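Local coordinates for pleckstrin homology domain-containing family M member 2 (PDB 3CXB), which probably links the Salmonella effector SifA, which it binds through its pleckstrin homology domain, to kinesin in infected human cells, at residues B[59-69]-B[80-90]. Residues are numbered along the deposited sequence; the frame is centred on the assembly and turned at random.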
loop_
_atom_site.group_PDB
_atom_site.type_symbol
_atom_site.label_atom_id
_atom_site.label_comp_id
_atom_site.label_asym_id
_atom_site.label_seq_id
_atom_site.Cartn_x
_atom_site.Cartn_y
_atom_site.Cartn_z
ATOM N N ARG B 59 3.213 6.945 -7.903
ATOM C CA ARG B 59 3.092 7.968 -6.888
ATOM C C ARG B 59 1.722 8.575 -7.180
ATOM O O ARG B 59 1.333 8.692 -8.342
ATOM C CB ARG B 59 4.197 9.016 -7.056
ATOM C CG ARG B 59 5.527 8.668 -6.388
ATOM C CD ARG B 59 6.640 9.409 -7.090
ATOM N NE ARG B 59 7.540 10.125 -6.192
ATOM C CZ ARG B 59 8.763 9.720 -5.889
ATOM N NH1 ARG B 59 9.519 10.435 -5.065
ATOM N NH2 ARG B 59 9.231 8.593 -6.409
ATOM N N ALA B 60 0.988 8.953 -6.141
ATOM C CA ALA B 60 -0.340 9.516 -6.336
ATOM C C ALA B 60 -0.370 11.034 -6.331
ATOM O O ALA B 60 0.636 11.693 -6.079
ATOM C CB ALA B 60 -1.283 8.984 -5.276
ATOM N N ASN B 61 -1.549 11.573 -6.619
ATOM C CA ASN B 61 -1.783 13.008 -6.652
ATOM C C ASN B 61 -1.766 13.587 -5.237
ATOM O O ASN B 61 -1.623 12.846 -4.268
ATOM C CB ASN B 61 -3.125 13.268 -7.333
ATOM C CG ASN B 61 -4.126 12.149 -7.087
ATOM O OD1 ASN B 61 -4.960 12.230 -6.183
ATOM N ND2 ASN B 61 -4.032 11.084 -7.884
ATOM N N THR B 62 -1.912 14.903 -5.113
ATOM C CA THR B 62 -1.890 15.545 -3.798
ATOM C C THR B 62 -3.168 15.334 -2.994
ATOM O O THR B 62 -3.318 14.322 -2.319
ATOM C CB THR B 62 -1.634 17.067 -3.910
ATOM O OG1 THR B 62 -0.364 17.295 -4.531
ATOM C CG2 THR B 62 -1.626 17.712 -2.526
ATOM N N THR B 63 -4.082 16.296 -3.068
ATOM C CA THR B 63 -5.345 16.234 -2.336
ATOM C C THR B 63 -5.088 16.105 -0.839
ATOM O O THR B 63 -5.695 15.278 -0.158
ATOM C CB THR B 63 -6.222 15.049 -2.800
ATOM O OG1 THR B 63 -5.630 13.814 -2.383
ATOM C CG2 THR B 63 -6.361 15.054 -4.316
ATOM N N ASP B 64 -4.173 16.929 -0.341
ATOM C CA ASP B 64 -3.819 16.952 1.073
ATOM C C ASP B 64 -3.623 15.562 1.664
ATOM O O ASP B 64 -4.503 15.014 2.327
ATOM C CB ASP B 64 -4.888 17.718 1.856
ATOM C CG ASP B 64 -5.134 19.111 1.291
ATOM O OD1 ASP B 64 -6.015 19.826 1.815
ATOM O OD2 ASP B 64 -4.444 19.492 0.320
ATOM N N ARG B 65 -2.444 15.011 1.412
ATOM C CA ARG B 65 -2.055 13.692 1.886
ATOM C C ARG B 65 -0.643 13.455 1.355
ATOM O O ARG B 65 -0.433 12.670 0.435
ATOM C CB ARG B 65 -3.015 12.631 1.341
ATOM C CG ARG B 65 -3.090 12.597 -0.174
ATOM C CD ARG B 65 -4.054 11.543 -0.674
ATOM N NE ARG B 65 -4.029 11.435 -2.130
ATOM C CZ ARG B 65 -4.817 10.628 -2.833
ATOM N NH1 ARG B 65 -5.699 9.855 -2.214
ATOM N NH2 ARG B 65 -4.725 10.590 -4.156
ATOM N N PRO B 66 0.347 14.144 1.940
ATOM C CA PRO B 66 1.757 14.039 1.549
ATOM C C PRO B 66 2.323 12.624 1.539
ATOM O O PRO B 66 1.970 11.800 2.386
ATOM C CB PRO B 66 2.461 14.928 2.568
ATOM C CG PRO B 66 1.603 14.783 3.774
ATOM C CD PRO B 66 0.217 14.902 3.194
ATOM N N HIS B 67 3.200 12.355 0.571
ATOM C CA HIS B 67 3.854 11.055 0.431
ATOM C C HIS B 67 2.889 9.910 0.102
ATOM O O HIS B 67 3.050 8.798 0.609
ATOM C CB HIS B 67 4.608 10.720 1.721
ATOM C CG HIS B 67 5.268 11.902 2.360
ATOM N ND1 HIS B 67 6.311 12.583 1.770
ATOM C CD2 HIS B 67 5.019 12.533 3.531
ATOM C CE1 HIS B 67 6.678 13.584 2.552
ATOM N NE2 HIS B 67 5.908 13.576 3.627
ATOM N N ALA B 68 1.901 10.169 -0.748
ATOM C CA ALA B 68 0.930 9.141 -1.107
ATOM C C ALA B 68 1.231 8.384 -2.398
ATOM O O ALA B 68 1.675 8.963 -3.382
ATOM C CB ALA B 68 -0.444 9.752 -1.196
ATOM N N PHE B 69 0.971 7.082 -2.381
ATOM C CA PHE B 69 1.187 6.223 -3.542
ATOM C C PHE B 69 0.154 5.099 -3.570
ATOM O O PHE B 69 -0.499 4.817 -2.567
ATOM C CB PHE B 69 2.594 5.637 -3.508
ATOM C CG PHE B 69 2.890 4.831 -2.265
ATOM C CD1 PHE B 69 2.774 3.440 -2.273
ATOM C CD2 PHE B 69 3.321 5.465 -1.102
ATOM C CE1 PHE B 69 3.088 2.693 -1.145
ATOM C CE2 PHE B 69 3.639 4.728 0.041
ATOM C CZ PHE B 69 3.527 3.341 0.025
ATOM N N GLU B 80 -4.680 2.596 -1.538
ATOM C CA GLU B 80 -4.120 3.937 -1.371
ATOM C C GLU B 80 -3.300 3.983 -0.090
ATOM O O GLU B 80 -3.843 3.896 1.010
ATOM C CB GLU B 80 -5.226 4.990 -1.305
ATOM C CG GLU B 80 -5.724 5.486 -2.656
ATOM C CD GLU B 80 -4.871 6.591 -3.265
ATOM O OE1 GLU B 80 -5.307 7.171 -4.287
ATOM O OE2 GLU B 80 -3.770 6.878 -2.731
ATOM N N LEU B 81 -1.988 4.113 -0.241
ATOM C CA LEU B 81 -1.103 4.159 0.910
ATOM C C LEU B 81 -0.499 5.545 1.093
ATOM O O LEU B 81 -0.544 6.380 0.199
ATOM C CB LEU B 81 0.017 3.126 0.751
ATOM C CG LEU B 81 -0.366 1.646 0.678
ATOM C CD1 LEU B 81 0.870 0.803 0.383
ATOM C CD2 LEU B 81 -0.990 1.210 1.993
ATOM N N SER B 82 0.065 5.784 2.269
ATOM C CA SER B 82 0.689 7.066 2.570
ATOM C C SER B 82 1.797 6.863 3.587
ATOM O O SER B 82 1.586 6.220 4.609
ATOM C CB SER B 82 -0.336 8.046 3.132
ATOM O OG SER B 82 0.223 9.345 3.229
ATOM N N ALA B 83 2.979 7.396 3.301
ATOM C CA ALA B 83 4.109 7.262 4.208
ATOM C C ALA B 83 4.229 8.528 5.045
ATOM O O ALA B 83 3.371 9.409 4.968
ATOM C CB ALA B 83 5.387 7.018 3.429
ATOM N N GLU B 84 5.285 8.621 5.846
ATOM C CA GLU B 84 5.474 9.785 6.697
ATOM C C GLU B 84 6.483 10.754 6.090
ATOM O O GLU B 84 6.499 11.935 6.430
ATOM C CB GLU B 84 5.931 9.346 8.100
ATOM C CG GLU B 84 7.267 8.591 8.130
ATOM C CD GLU B 84 7.704 8.172 9.540
ATOM O OE1 GLU B 84 7.831 9.051 10.423
ATOM O OE2 GLU B 84 7.933 6.963 9.766
ATOM N N SER B 85 7.315 10.250 5.180
ATOM C CA SER B 85 8.337 11.067 4.535
ATOM C C SER B 85 8.500 10.768 3.038
ATOM O O SER B 85 8.045 9.749 2.538
ATOM C CB SER B 85 9.675 10.855 5.243
ATOM O OG SER B 85 10.042 9.485 5.210
ATOM N N GLU B 86 9.157 11.675 2.332
ATOM C CA GLU B 86 9.383 11.507 0.911
ATOM C C GLU B 86 10.340 10.339 0.674
ATOM O O GLU B 86 10.281 9.666 -0.359
ATOM C CB GLU B 86 9.957 12.808 0.339
ATOM C CG GLU B 86 10.714 12.703 -0.999
ATOM C CD GLU B 86 9.805 12.512 -2.196
ATOM O OE1 GLU B 86 8.650 12.984 -2.142
ATOM O OE2 GLU B 86 10.253 11.907 -3.194
ATOM N N ALA B 87 11.212 10.080 1.641
ATOM C CA ALA B 87 12.194 9.008 1.494
ATOM C C ALA B 87 11.606 7.618 1.697
ATOM O O ALA B 87 11.798 6.726 0.867
ATOM C CB ALA B 87 13.355 9.233 2.454
ATOM N N GLU B 88 10.904 7.429 2.809
ATOM C CA GLU B 88 10.296 6.139 3.088
ATOM C C GLU B 88 9.413 5.730 1.910
ATOM O O GLU B 88 9.483 4.594 1.427
ATOM C CB GLU B 88 9.454 6.196 4.368
ATOM C CG GLU B 88 8.792 4.860 4.708
ATOM C CD GLU B 88 7.966 4.885 5.988
ATOM O OE1 GLU B 88 7.406 3.823 6.349
ATOM O OE2 GLU B 88 7.875 5.956 6.626
ATOM N N MET B 89 8.591 6.660 1.441
ATOM C CA MET B 89 7.707 6.374 0.331
ATOM C C MET B 89 8.518 5.992 -0.907
ATOM O O MET B 89 8.185 5.036 -1.590
ATOM C CB MET B 89 6.804 7.570 0.064
ATOM C CG MET B 89 7.166 8.356 -1.149
ATOM S SD MET B 89 6.102 7.887 -2.480
ATOM C CE MET B 89 4.946 9.339 -2.513
ATOM N N ALA B 90 9.597 6.704 -1.183
ATOM C CA ALA B 90 10.425 6.363 -2.330
ATOM C C ALA B 90 11.044 4.980 -2.130
ATOM O O ALA B 90 11.326 4.241 -3.096
ATOM C CB ALA B 90 11.505 7.384 -2.496
HETATM O O HOH W 1 10.656 6.524 -5.536
#
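Two backbone hydrogen bonds pair F69 with L81, and a third carries the pairing one residue past the strand, to A83. L81 N gives to F69 O at 2.9 Å and F69 N to L81 O at 3.1 Å; beyond the non-hydrogen-bonded pair A68–S82, A83 N reaches H67 O at 3.0 Å, almost straight at 171°.

On the apolar side, F69 chi1 of 58° sets CG between the backbone N and the carbonyl carbon, with the ring against L81. L81 CB sits over one face, 3.8 Å from the F69 ring centroid, a CH-pi contact. M89 SD approaches the same ring obliquely, 3.9 Å from F69 CD2, as a Met-aromatic contact, while M89 CE lies against the backbone of H67 and A68. M93 and L96 of helix 86-100 also touch F69.

P66 CB and S85 C cover opposite faces of the H67 ring, each offset toward its rim, just before the helix that S85 OG caps through E88 N.

Two salt bridges flank the contact. R59 NH1 meets E86 OE2 near the guanidinium plane, the carboxylate turned 31° from it; in the longer one, R65 NH1 to E80 OE1 at 3.4 Å, E80 OE2 lies over a guanidinium face. Backbone bonds thus fix the strand register, F69, L81 and M89 fasten the C-terminal helix of the PH fold to the sheet by apolar contact, and the salt bridges lie toward the margin, where R59 and E86 are exposed.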